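Local coordinates for collagen adhesin (Staphylococcus aureus, PDB 2F68), which probably acts as a staphylococcal surface adhesin that binds collagen, its two beta-sandwich domains and their linker closing round the rope-like triple helix in a "collagen hug", at residues T33-T38 / A128-G133; S150-K155 / E176-S181; T165-F170 / G192-D197; L201-T206 / Q216-D221. All blocks are in the same frame, centred on the assembly; numbering follows the deposited sequence.

Contact 1: residues T33-T38 / A128-G133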
loop_
_atom_site.group_PDB
_atom_site.type_symbol
_atom_site.label_atom_id
_atom_site.label_comp_id
_atom_site.label_asym_id
_atom_site.label_seq_id
_atom_site.Cartn_x
_atom_site.Cartn_y
_atom_site.Cartn_z
ATOM N N THR A 33 8.528 -5.745 -2.894
ATOM C CA THR A 33 9.332 -6.542 -3.825
ATOM C C THR A 33 8.487 -7.059 -4.994
ATOM O O THR A 33 7.283 -7.286 -4.849
ATOM C CB THR A 33 10.086 -7.702 -3.110
ATOM O OG1 THR A 33 10.881 -8.420 -4.061
ATOM C CG2 THR A 33 9.120 -8.664 -2.418
ATOM N N THR A 34 9.127 -7.236 -6.148
ATOM C CA THR A 34 8.425 -7.586 -7.384
ATOM C C THR A 34 8.552 -9.074 -7.719
ATOM O O THR A 34 9.656 -9.623 -7.740
ATOM C CB THR A 34 8.928 -6.737 -8.578
ATOM O OG1 THR A 34 9.174 -5.392 -8.146
ATOM C CG2 THR A 34 7.902 -6.723 -9.699
ATOM N N VAL A 35 7.411 -9.710 -7.981
ATOM C CA VAL A 35 7.354 -11.127 -8.342
ATOM C C VAL A 35 7.054 -11.275 -9.835
ATOM O O VAL A 35 6.123 -10.653 -10.352
ATOM C CB VAL A 35 6.276 -11.886 -7.519
ATOM C CG1 VAL A 35 6.323 -13.386 -7.804
ATOM C CG2 VAL A 35 6.451 -11.629 -6.030
ATOM N N LYS A 36 7.848 -12.098 -10.519
ATOM C CA LYS A 36 7.655 -12.359 -11.943
ATOM C C LYS A 36 7.457 -13.849 -12.215
ATOM O O LYS A 36 8.264 -14.680 -11.794
ATOM C CB LYS A 36 8.830 -11.811 -12.759
ATOM C CG LYS A 36 8.563 -11.713 -14.256
ATOM C CD LYS A 36 9.753 -11.125 -14.995
ATOM C CE LYS A 36 9.475 -11.013 -16.485
ATOM N NZ LYS A 36 10.629 -10.433 -17.225
ATOM N N MET A 37 6.374 -14.170 -12.921
ATOM C CA MET A 37 6.039 -15.546 -13.278
ATOM C C MET A 37 5.928 -15.670 -14.796
ATOM O O MET A 37 5.148 -14.952 -15.422
ATOM C CB MET A 37 4.725 -15.960 -12.602
ATOM C CG MET A 37 4.342 -17.437 -12.748
ATOM S SD MET A 37 3.671 -17.903 -14.363
ATOM C CE MET A 37 2.303 -16.755 -14.536
ATOM N N THR A 38 6.702 -16.584 -15.378
ATOM C CA THR A 38 6.678 -16.812 -16.825
ATOM C C THR A 38 6.105 -18.187 -17.174
ATOM O O THR A 38 6.211 -19.131 -16.386
ATOM C CB THR A 38 8.080 -16.664 -17.464
ATOM O OG1 THR A 38 8.970 -17.636 -16.905
ATOM C CG2 THR A 38 8.643 -15.266 -17.232
ATOM N N ALA A 128 10.387 -16.179 3.308
ATOM C CA ALA A 128 9.076 -16.449 2.729
ATOM C C ALA A 128 9.222 -17.117 1.365
ATOM O O ALA A 128 9.899 -16.591 0.475
ATOM C CB ALA A 128 8.270 -15.166 2.615
ATOM N N THR A 129 8.590 -18.278 1.212
ATOM C CA THR A 129 8.689 -19.063 -0.017
ATOM C C THR A 129 7.467 -18.860 -0.912
ATOM O O THR A 129 6.359 -19.291 -0.580
ATOM C CB THR A 129 8.884 -20.571 0.286
ATOM O OG1 THR A 129 9.952 -20.741 1.228
ATOM C CG2 THR A 129 9.211 -21.346 -0.988
ATOM N N ILE A 130 7.683 -18.196 -2.045
ATOM C CA ILE A 130 6.636 -17.993 -3.044
ATOM C C ILE A 130 6.721 -19.103 -4.093
ATOM O O ILE A 130 7.784 -19.341 -4.672
ATOM C CB ILE A 130 6.729 -16.588 -3.700
ATOM C CG1 ILE A 130 6.590 -15.493 -2.632
ATOM C CG2 ILE A 130 5.663 -16.422 -4.786
ATOM C CD1 ILE A 130 6.973 -14.097 -3.095
ATOM N N THR A 131 5.597 -19.782 -4.318
ATOM C CA THR A 131 5.546 -20.937 -5.216
ATOM C C THR A 131 4.549 -20.753 -6.360
ATOM O O THR A 131 3.499 -20.130 -6.189
ATOM C CB THR A 131 5.185 -22.236 -4.455
ATOM O OG1 THR A 131 3.961 -22.050 -3.733
ATOM C CG2 THR A 131 6.292 -22.628 -3.483
ATOM N N SER A 132 4.897 -21.302 -7.523
ATOM C CA SER A 132 4.010 -21.328 -8.685
ATOM C C SER A 132 4.265 -22.595 -9.498
ATOM O O SER A 132 5.179 -22.645 -10.326
ATOM C CB SER A 132 4.197 -20.075 -9.547
ATOM O OG SER A 132 3.279 -20.054 -10.626
ATOM N N GLY A 133 3.456 -23.620 -9.243
ATOM C CA GLY A 133 3.616 -24.922 -9.888
ATOM C C GLY A 133 4.773 -25.702 -9.299
ATOM O O GLY A 133 4.767 -26.033 -8.112
#

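Contact 2: residues S150-K155 / E176-S181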
loop_
_atom_site.group_PDB
_atom_site.type_symbol
_atom_site.label_atom_id
_atom_site.label_comp_id
_atom_site.label_asym_id
_atom_site.label_seq_id
_atom_site.Cartn_x
_atom_site.Cartn_y
_atom_site.Cartn_z
ATOM N N SER A 150 11.143 8.836 18.498
ATOM C CA SER A 150 10.495 9.616 17.447
ATOM C C SER A 150 10.658 11.119 17.668
ATOM O O SER A 150 10.854 11.574 18.797
ATOM C CB SER A 150 9.008 9.260 17.361
ATOM O OG SER A 150 8.826 7.893 17.033
ATOM N N VAL A 151 10.575 11.879 16.577
ATOM C CA VAL A 151 10.583 13.344 16.636
ATOM C C VAL A 151 9.209 13.869 17.061
ATOM O O VAL A 151 8.262 13.090 17.210
ATOM C CB VAL A 151 11.010 13.981 15.282
ATOM C CG1 VAL A 151 12.493 13.743 15.018
ATOM C CG2 VAL A 151 10.156 13.454 14.126
ATOM N N PHE A 152 9.106 15.183 17.261
ATOM C CA PHE A 152 7.842 15.818 17.639
ATOM C C PHE A 152 6.763 15.565 16.588
ATOM O O PHE A 152 5.729 14.963 16.882
ATOM C CB PHE A 152 8.029 17.324 17.863
ATOM C CG PHE A 152 6.785 18.032 18.338
ATOM C CD1 PHE A 152 6.539 18.194 19.697
ATOM C CD2 PHE A 152 5.862 18.541 17.428
ATOM C CE1 PHE A 152 5.395 18.852 20.144
ATOM C CE2 PHE A 152 4.713 19.197 17.865
ATOM C CZ PHE A 152 4.479 19.353 19.226
ATOM N N TYR A 153 7.017 16.027 15.366
ATOM C CA TYR A 153 6.069 15.873 14.270
ATOM C C TYR A 153 6.732 15.331 13.007
ATOM O O TYR A 153 7.748 15.859 12.548
ATOM C CB TYR A 153 5.354 17.201 13.980
ATOM C CG TYR A 153 4.505 17.191 12.725
ATOM C CD1 TYR A 153 3.285 16.516 12.688
ATOM C CD2 TYR A 153 4.922 17.860 11.574
ATOM C CE1 TYR A 153 2.503 16.503 11.537
ATOM C CE2 TYR A 153 4.147 17.854 10.417
ATOM C CZ TYR A 153 2.940 17.173 10.407
ATOM O OH TYR A 153 2.170 17.163 9.268
ATOM N N TYR A 154 6.144 14.268 12.464
ATOM C CA TYR A 154 6.543 13.721 11.171
ATOM C C TYR A 154 5.316 13.213 10.420
ATOM O O TYR A 154 4.312 12.841 11.035
ATOM C CB TYR A 154 7.591 12.609 11.334
ATOM C CG TYR A 154 7.049 11.283 11.830
ATOM C CD1 TYR A 154 6.883 11.041 13.193
ATOM C CD2 TYR A 154 6.717 10.265 10.935
ATOM C CE1 TYR A 154 6.389 9.823 13.652
ATOM C CE2 TYR A 154 6.222 9.044 11.384
ATOM C CZ TYR A 154 6.062 8.830 12.743
ATOM O OH TYR A 154 5.574 7.624 13.192
ATOM N N LYS A 155 5.403 13.199 9.093
ATOM C CA LYS A 155 4.291 12.775 8.253
ATOM C C LYS A 155 4.673 11.570 7.395
ATOM O O LYS A 155 5.736 11.554 6.768
ATOM C CB LYS A 155 3.818 13.938 7.379
ATOM C CG LYS A 155 2.436 13.745 6.771
ATOM C CD LYS A 155 1.978 14.978 6.000
ATOM C CE LYS A 155 2.847 15.257 4.777
ATOM N NZ LYS A 155 3.007 14.069 3.893
ATOM N N GLU A 176 5.966 12.190 21.589
ATOM C CA GLU A 176 6.529 11.882 22.905
ATOM C C GLU A 176 5.721 12.489 24.054
ATOM O O GLU A 176 6.123 12.393 25.218
ATOM C CB GLU A 176 7.997 12.324 22.980
ATOM C CG GLU A 176 8.929 11.615 21.992
ATOM C CD GLU A 176 8.999 10.109 22.204
ATOM O OE1 GLU A 176 9.162 9.669 23.363
ATOM O OE2 GLU A 176 8.898 9.366 21.206
ATOM N N LYS A 177 4.583 13.099 23.716
ATOM C CA LYS A 177 3.664 13.714 24.687
ATOM C C LYS A 177 4.356 14.748 25.585
ATOM O O LYS A 177 4.164 14.762 26.805
ATOM C CB LYS A 177 2.952 12.644 25.531
ATOM C CG LYS A 177 2.155 11.626 24.725
ATOM C CD LYS A 177 1.636 10.504 25.613
ATOM C CE LYS A 177 1.021 9.376 24.796
ATOM N NZ LYS A 177 2.039 8.605 24.026
ATOM N N SER A 178 5.160 15.609 24.965
ATOM C CA SER A 178 5.914 16.634 25.685
ATOM C C SER A 178 5.102 17.914 25.869
ATOM O O SER A 178 4.165 18.180 25.110
ATOM C CB SER A 178 7.227 16.941 24.957
ATOM O OG SER A 178 6.987 17.408 23.640
ATOM N N TYR A 179 5.467 18.696 26.883
ATOM C CA TYR A 179 4.840 19.990 27.142
ATOM C C TYR A 179 5.203 20.988 26.046
ATOM O O TYR A 179 6.356 21.056 25.613
ATOM C CB TYR A 179 5.257 20.528 28.517
ATOM C CG TYR A 179 4.666 21.880 28.868
ATOM C CD1 TYR A 179 3.409 21.981 29.466
ATOM C CD2 TYR A 179 5.366 23.059 28.607
ATOM C CE1 TYR A 179 2.862 23.221 29.791
ATOM C CE2 TYR A 179 4.829 24.303 28.928
ATOM C CZ TYR A 179 3.579 24.375 29.519
ATOM O OH TYR A 179 3.045 25.603 29.838
ATOM N N VAL A 180 4.210 21.757 25.606
ATOM C CA VAL A 180 4.406 22.742 24.545
ATOM C C VAL A 180 4.125 24.166 25.048
ATOM O O VAL A 180 3.173 24.396 25.799
ATOM C CB VAL A 180 3.583 22.375 23.268
ATOM C CG1 VAL A 180 2.089 22.653 23.447
ATOM C CG2 VAL A 180 4.133 23.086 22.040
ATOM N N SER A 181 4.975 25.107 24.641
ATOM C CA SER A 181 4.893 26.493 25.105
ATOM C C SER A 181 3.957 27.362 24.263
ATOM O O SER A 181 3.504 28.416 24.718
ATOM C CB SER A 181 6.290 27.121 25.165
ATOM O OG SER A 181 6.918 27.094 23.894
#

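Contact 3: residues T165-F170 / G192-D197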
loop_
_atom_site.group_PDB
_atom_site.type_symbol
_atom_site.label_atom_id
_atom_site.label_comp_id
_atom_site.label_asym_id
_atom_site.label_seq_id
_atom_site.Cartn_x
_atom_site.Cartn_y
_atom_site.Cartn_z
ATOM N N THR A 165 -6.767 1.719 -4.708
ATOM C CA THR A 165 -7.407 2.948 -5.183
ATOM C C THR A 165 -7.251 4.122 -4.214
ATOM O O THR A 165 -7.485 5.276 -4.585
ATOM C CB THR A 165 -8.909 2.732 -5.492
ATOM O OG1 THR A 165 -9.561 2.160 -4.352
ATOM C CG2 THR A 165 -9.087 1.810 -6.693
ATOM N N HIS A 166 -6.856 3.823 -2.978
ATOM C CA HIS A 166 -6.681 4.845 -1.948
ATOM C C HIS A 166 -5.249 4.906 -1.425
ATOM O O HIS A 166 -4.552 3.890 -1.369
ATOM C CB HIS A 166 -7.649 4.606 -0.787
ATOM C CG HIS A 166 -9.076 4.912 -1.117
ATOM N ND1 HIS A 166 -9.940 3.969 -1.629
ATOM C CD2 HIS A 166 -9.791 6.056 -1.006
ATOM C CE1 HIS A 166 -11.126 4.518 -1.819
ATOM N NE2 HIS A 166 -11.062 5.785 -1.449
ATOM N N VAL A 167 -4.820 6.110 -1.051
ATOM C CA VAL A 167 -3.518 6.316 -0.423
ATOM C C VAL A 167 -3.724 6.845 0.997
ATOM O O VAL A 167 -4.308 7.914 1.193
ATOM C CB VAL A 167 -2.620 7.293 -1.230
ATOM C CG1 VAL A 167 -1.244 7.417 -0.586
ATOM C CG2 VAL A 167 -2.481 6.838 -2.677
ATOM N N ARG A 168 -3.251 6.080 1.977
ATOM C CA ARG A 168 -3.357 6.459 3.385
ATOM C C ARG A 168 -2.337 7.538 3.730
ATOM O O ARG A 168 -1.255 7.589 3.143
ATOM C CB ARG A 168 -3.148 5.243 4.292
ATOM C CG ARG A 168 -4.110 4.089 4.050
ATOM C CD ARG A 168 -3.606 2.819 4.713
ATOM N NE ARG A 168 -3.913 2.769 6.142
ATOM C CZ ARG A 168 -3.226 2.066 7.039
ATOM N NH1 ARG A 168 -2.167 1.353 6.677
ATOM N NH2 ARG A 168 -3.594 2.085 8.313
ATOM N N TRP A 169 -2.696 8.401 4.677
ATOM C CA TRP A 169 -1.798 9.446 5.164
ATOM C C TRP A 169 -1.898 9.575 6.680
ATOM O O TRP A 169 -2.981 9.440 7.249
ATOM C CB TRP A 169 -2.113 10.789 4.501
ATOM C CG TRP A 169 -1.908 10.803 3.013
ATOM C CD1 TRP A 169 -2.878 10.826 2.052
ATOM C CD2 TRP A 169 -0.654 10.791 2.317
ATOM N NE1 TRP A 169 -2.308 10.832 0.801
ATOM C CE2 TRP A 169 -0.945 10.811 0.934
ATOM C CE3 TRP A 169 0.687 10.767 2.726
ATOM C CZ2 TRP A 169 0.056 10.808 -0.043
ATOM C CZ3 TRP A 169 1.682 10.761 1.754
ATOM C CH2 TRP A 169 1.359 10.783 0.385
ATOM N N PHE A 170 -0.763 9.840 7.324
ATOM C CA PHE A 170 -0.699 9.936 8.781
ATOM C C PHE A 170 0.008 11.208 9.241
ATOM O O PHE A 170 1.162 11.454 8.880
ATOM C CB PHE A 170 0.002 8.706 9.373
ATOM C CG PHE A 170 -0.759 7.420 9.194
ATOM C CD1 PHE A 170 -0.543 6.617 8.076
ATOM C CD2 PHE A 170 -1.683 7.005 10.148
ATOM C CE1 PHE A 170 -1.243 5.425 7.909
ATOM C CE2 PHE A 170 -2.386 5.814 9.991
ATOM C CZ PHE A 170 -2.166 5.023 8.868
ATOM N N GLY A 192 -1.574 17.019 -6.552
ATOM C CA GLY A 192 -2.431 16.518 -7.629
ATOM C C GLY A 192 -2.354 15.021 -7.867
ATOM O O GLY A 192 -1.401 14.359 -7.449
ATOM N N GLY A 193 -3.371 14.495 -8.548
ATOM C CA GLY A 193 -3.462 13.067 -8.847
ATOM C C GLY A 193 -4.274 12.288 -7.827
ATOM O O GLY A 193 -4.436 11.073 -7.953
ATOM N N GLN A 194 -4.786 12.994 -6.821
ATOM C CA GLN A 194 -5.561 12.383 -5.740
ATOM C C GLN A 194 -6.574 13.360 -5.140
ATOM O O GLN A 194 -6.347 14.572 -5.124
ATOM C CB GLN A 194 -4.630 11.828 -4.651
ATOM C CG GLN A 194 -3.644 12.846 -4.075
ATOM C CD GLN A 194 -2.490 12.210 -3.315
ATOM O OE1 GLN A 194 -1.354 12.676 -3.395
ATOM N NE2 GLN A 194 -2.775 11.142 -2.575
ATOM N N GLN A 195 -7.689 12.820 -4.652
ATOM C CA GLN A 195 -8.741 13.621 -4.029
ATOM C C GLN A 195 -9.041 13.130 -2.613
ATOM O O GLN A 195 -9.264 11.938 -2.394
ATOM C CB GLN A 195 -10.011 13.615 -4.892
ATOM C CG GLN A 195 -11.204 14.384 -4.309
ATOM C CD GLN A 195 -10.919 15.862 -4.077
ATOM O OE1 GLN A 195 -10.333 16.538 -4.924
ATOM N NE2 GLN A 195 -11.343 16.370 -2.926
ATOM N N LEU A 196 -9.046 14.065 -1.666
ATOM C CA LEU A 196 -9.273 13.768 -0.253
ATOM C C LEU A 196 -10.698 13.294 0.029
ATOM O O LEU A 196 -11.670 13.920 -0.402
ATOM C CB LEU A 196 -8.937 15.000 0.603
ATOM C CG LEU A 196 -9.395 15.105 2.064
ATOM C CD1 LEU A 196 -8.753 14.045 2.951
ATOM C CD2 LEU A 196 -9.097 16.494 2.599
ATOM N N ASP A 197 -10.803 12.182 0.751
ATOM C CA ASP A 197 -12.083 11.685 1.241
ATOM C C ASP A 197 -12.258 12.154 2.684
ATOM O O ASP A 197 -11.547 11.703 3.587
ATOM C CB ASP A 197 -12.143 10.155 1.147
ATOM C CG ASP A 197 -13.568 9.612 1.182
ATOM O OD1 ASP A 197 -14.495 10.335 1.607
ATOM O OD2 ASP A 197 -13.759 8.444 0.782
#

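Contact 4: residues L201-T206 / Q216-D221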
loop_
_atom_site.group_PDB
_atom_site.type_symbol
_atom_site.label_atom_id
_atom_site.label_comp_id
_atom_site.label_asym_id
_atom_site.label_seq_id
_atom_site.Cartn_x
_atom_site.Cartn_y
_atom_site.Cartn_z
ATOM N N LEU A 201 -11.483 10.564 7.692
ATOM C CA LEU A 201 -10.537 11.376 8.459
ATOM C C LEU A 201 -10.034 10.641 9.708
ATOM O O LEU A 201 -8.989 9.999 9.663
ATOM C CB LEU A 201 -11.160 12.737 8.818
ATOM C CG LEU A 201 -10.295 13.995 9.024
ATOM C CD1 LEU A 201 -9.510 13.971 10.337
ATOM C CD2 LEU A 201 -9.367 14.266 7.836
ATOM N N ASN A 202 -10.792 10.733 10.801
ATOM C CA ASN A 202 -10.452 10.150 12.117
ATOM C C ASN A 202 -9.162 10.646 12.796
ATOM O O ASN A 202 -8.106 10.744 12.166
ATOM C CB ASN A 202 -10.572 8.606 12.137
ATOM C CG ASN A 202 -9.381 7.895 11.503
ATOM O OD1 ASN A 202 -9.499 7.312 10.424
ATOM N ND2 ASN A 202 -8.236 7.923 12.178
ATOM N N ILE A 203 -9.271 10.955 14.088
ATOM C CA ILE A 203 -8.140 11.438 14.885
ATOM C C ILE A 203 -7.950 10.558 16.123
ATOM O O ILE A 203 -8.907 10.292 16.856
ATOM C CB ILE A 203 -8.318 12.925 15.333
ATOM C CG1 ILE A 203 -8.751 13.825 14.169
ATOM C CG2 ILE A 203 -7.035 13.465 15.961
ATOM C CD1 ILE A 203 -10.250 14.074 14.095
ATOM N N ASN A 204 -6.717 10.109 16.343
ATOM C CA ASN A 204 -6.375 9.327 17.530
ATOM C C ASN A 204 -5.547 10.142 18.521
ATOM O O ASN A 204 -4.435 10.575 18.208
ATOM C CB ASN A 204 -5.637 8.040 17.144
ATOM C CG ASN A 204 -5.476 7.079 18.316
ATOM O OD1 ASN A 204 -6.396 6.887 19.113
ATOM N ND2 ASN A 204 -4.303 6.463 18.415
ATOM N N VAL A 205 -6.103 10.349 19.712
ATOM C CA VAL A 205 -5.426 11.102 20.766
ATOM C C VAL A 205 -5.032 10.169 21.911
ATOM O O VAL A 205 -5.859 9.403 22.410
ATOM C CB VAL A 205 -6.296 12.274 21.302
ATOM C CG1 VAL A 205 -5.464 13.204 22.178
ATOM C CG2 VAL A 205 -6.921 13.059 20.153
ATOM N N THR A 206 -3.762 10.232 22.307
ATOM C CA THR A 206 -3.243 9.430 23.416
ATOM C C THR A 206 -2.501 10.300 24.428
ATOM O O THR A 206 -1.744 11.196 24.051
ATOM C CB THR A 206 -2.304 8.300 22.930
ATOM O OG1 THR A 206 -1.330 8.834 22.024
ATOM C CG2 THR A 206 -3.091 7.195 22.233
ATOM N N GLN A 216 -18.321 10.508 10.567
ATOM C CA GLN A 216 -18.708 11.769 9.939
ATOM C C GLN A 216 -18.600 12.936 10.922
ATOM O O GLN A 216 -18.325 14.070 10.523
ATOM C CB GLN A 216 -20.132 11.669 9.377
ATOM C CG GLN A 216 -20.523 12.780 8.401
ATOM C CD GLN A 216 -19.761 12.722 7.084
ATOM O OE1 GLN A 216 -19.526 11.645 6.532
ATOM N NE2 GLN A 216 -19.380 13.886 6.573
ATOM N N SER A 217 -18.813 12.645 12.204
ATOM C CA SER A 217 -18.761 13.657 13.259
ATOM C C SER A 217 -17.376 13.765 13.906
ATOM O O SER A 217 -17.225 14.389 14.960
ATOM C CB SER A 217 -19.826 13.364 14.323
ATOM O OG SER A 217 -19.622 12.094 14.917
ATOM N N ALA A 218 -16.372 13.172 13.260
ATOM C CA ALA A 218 -15.002 13.117 13.784
ATOM C C ALA A 218 -14.389 14.491 14.068
ATOM O O ALA A 218 -13.737 14.681 15.095
ATOM C CB ALA A 218 -14.107 12.321 12.840
ATOM N N ILE A 219 -14.604 15.437 13.155
ATOM C CA ILE A 219 -14.085 16.799 13.301
ATOM C C ILE A 219 -14.902 17.589 14.328
ATOM O O ILE A 219 -14.340 18.327 15.141
ATOM C CB ILE A 219 -14.052 17.552 11.942
ATOM C CG1 ILE A 219 -13.316 16.723 10.883
ATOM C CG2 ILE A 219 -13.406 18.932 12.097
ATOM C CD1 ILE A 219 -13.625 17.121 9.450
ATOM N N THR A 220 -16.222 17.415 14.286
ATOM C CA THR A 220 -17.143 18.106 15.193
ATOM C C THR A 220 -16.927 17.687 16.651
ATOM O O THR A 220 -16.941 18.530 17.550
ATOM C CB THR A 220 -18.621 17.873 14.789
ATOM O OG1 THR A 220 -18.761 18.005 13.368
ATOM C CG2 THR A 220 -19.541 18.877 15.477
ATOM N N ASP A 221 -16.717 16.390 16.871
ATOM C CA ASP A 221 -16.482 15.851 18.213
ATOM C C ASP A 221 -15.111 16.236 18.769
ATOM O O ASP A 221 -14.944 16.362 19.984
ATOM C CB ASP A 221 -16.647 14.326 18.226
ATOM C CG ASP A 221 -18.080 13.884 17.961
ATOM O OD1 ASP A 221 -19.022 14.598 18.369
ATOM O OD2 ASP A 221 -18.263 12.812 17.346
#

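Contact 1: residues T33-T38 / A128-G133
Val35 and Ile130 meet by methyl groups: Val35 CG2 lies 3.9 Å from Ile130 CD1, and the two side chains slant across one another. Their alpha carbons, Val35 CA and Ile130 CA, are 8.7 Å apart, and no hydrogen bond joins the segments. That spacing identifies two strands facing each other through their side chains, not neighbours in a ladder. Both strands run in nearly the same direction. Ile130 reaches over because CG1 is set opposite its carbonyl carbon (chi1 -60°) with CD1 nearly straight beyond it, whereas its CG2 branch plays no part at the closest point.

Two residues further along, the match is of mixed character. Met37 CG approaches Ser132 OG to 3.5 Å, a van der Waals touch. The hydroxyl is not left without a polar partner, since Ser132 OG is hydrogen-bonded to the carbonyl of Lys53. Met37 then folds back at chi2 (-77°) and chi3, and it packs also on Leu20 and Ile52. Val35, Met37, Ile130 and Ser132 are all buried, although only 141 Å² is covered between the segments.

The loose side is the reverse of each strand. Thr34, Lys36, Thr129 and Thr131 are partly exposed, and none approaches the opposite segment. Lys36 stretches out straight and makes a cation-pi contact with Phe107. Two strands meeting face to face through inward side chains, with their reverse faces partly exposed, is the packing of a beta sandwich, here the immunoglobulin-like N-terminal domain.

Contact 2: residues S150-K155 / E176-S181
Ser178 OG is held by a hydrogen bond to Glu280 OE1 while the rim of the Phe152 ring lies beside it. The oxygen sits near the ring plane, 4.0 Å from Phe152 CD1, so this is an edge contact and not a hydroxyl over a pi face. The site lies at one end of the collagen-binding beta sandwich, where the chain enters strand 154-156 and where the loop after strand 166-173 leads on to strand 184-190.

With CG opposite the backbone N (chi1 -176°), the ring of Phe152 swings so that its CD1 edge reaches Ser178. A stack with Tyr278 then engages the ring, and Ile184 adds apolar contact, which accounts for the burial of Phe152 beside partly exposed Ser178.

A second, more open contact joins Ser150 and Glu176. The glutamate chain turns at chi2 (-61°), folding the carboxylate back beside the Ser150 backbone. Glu176 OE2 is 3.6 Å from Ser150 N, a near approach without a hydrogen bond, and it also lies 3.8 Å from Ser150 O, a second acceptor. Asn175, immediately before Glu176 in sequence, ties the chain here: its ND2 donates to Val151 O and its backbone bonds that of Phe152. The aliphatic part of the glutamate also borders the segment, with Glu176 CG 3.7 Å from Ser150 O.

Contact 3: residues T165-F170 / G192-D197
Trp169 and Gln194 meet inside the collagen-binding beta sandwich, where the touching pieces of two strands, 166-169 and 194-197, are 81° apart in direction. Both strands belong to one antiparallel sheet, with strand 252-262 between them, so side chains and not a backbone ladder make the contact.

Among polar approaches, the indole edge is the main one. The amide nitrogen as modelled, Gln194 NE2, lies in the indole plane 3.4 Å from Trp169 NE1, although this amide may be turned over in the model. The indole N-H has a sound partner in Thr260 OG1. Ring and amide planes are inclined by 53°. The amide end of Gln194 also lies beside Val167.

The charged or chargeable groups are looser. His166 NE2 stands 4.4 Å from Asp197 OD2, obliquely to the ring, which is too far for a salt bridge but close enough for a mild electrostatic pull if the histidine were protonated. Each is held by a nearer neighbour: His166 ND1 by Asp163, Asp197 OD1 by Ser199.

Apolar contact completes the set. Phe270 of the other sheet touches both Val167 and Gln194. With chi1 at -177°, Val167 sends CG1 over the outer part of one indole face, 3.4 Å above the plane of Trp169.

Contact 4: residues L201-T206 / Q216-D221
Ile203 and Ala218 face each other where a strand is covered by the first turn of a helix. Ile203 comes in with its terminal methyl: CD1 is 3.7 Å from Ala218 O and 4.4 Å from Ala218 CB, so it rests more closely against the backbone carbonyl than against the methyl. Its chi2 of 97° falls away from a staggered value, perhaps the price of fitting CD1 against the helix. Phe222, one turn on, continues the apolar strip by touching Ile203 and Val205.

Ala218 directs its single methyl toward the strand, and the small side chain permits close backbone approach: Ala218 CB is 4.2 Å from Asn202 N, and the alpha carbons of Asn202 and Ala218 stand 5.7 Å apart. Asn202 itself turns its side chain away from the helix, which therefore meets only its main chain here.

Leu201 and Ile219 form the looser flank. Leu201 is directed at the helix, while Ile219 leaves it at a slant and reaches back; the approach, Leu201 CG to Ile219 CG1, is 4.5 Å.

On the helix side, Ser217 OG donates to Asp221 OD2 at 2.9 Å, meeting it 37° out of the carboxylate plane, and Asp221 N bonds Ser217 O at 2.8 Å. These two bonds fasten the first turn. A short amphipathic helix laid by its apolar side on a beta sheet, following a hairpin of strands 194-207 and 211-213, is the arrangement seen here in the collagen-binding domain's beta sandwich.

From the N terminus, contact 1 closes first, bringing strands 31-40 and 127-132 together across the immunoglobulin-like domain before the chain passes into the collagen-binding domain. The other three contacts belong there. Contacts 2 and 3 cross, because 165-170 lies between the two segments of contact 2; they touch where Lys155 CG is 3.4 Å from Phe170 O, on adjacent strands of one sheet. Contact 4 follows, sharing strand 194-207 with contact 3 and adding the helix. It meets contact 2 where Lys177 CE is 3.4 Å from Thr206 O. The centres of contacts 1 and 2 are about 42 Å apart, on opposite sides of the chain's centre. Strand 300-307 returns to pair with 104-116, linking the domains.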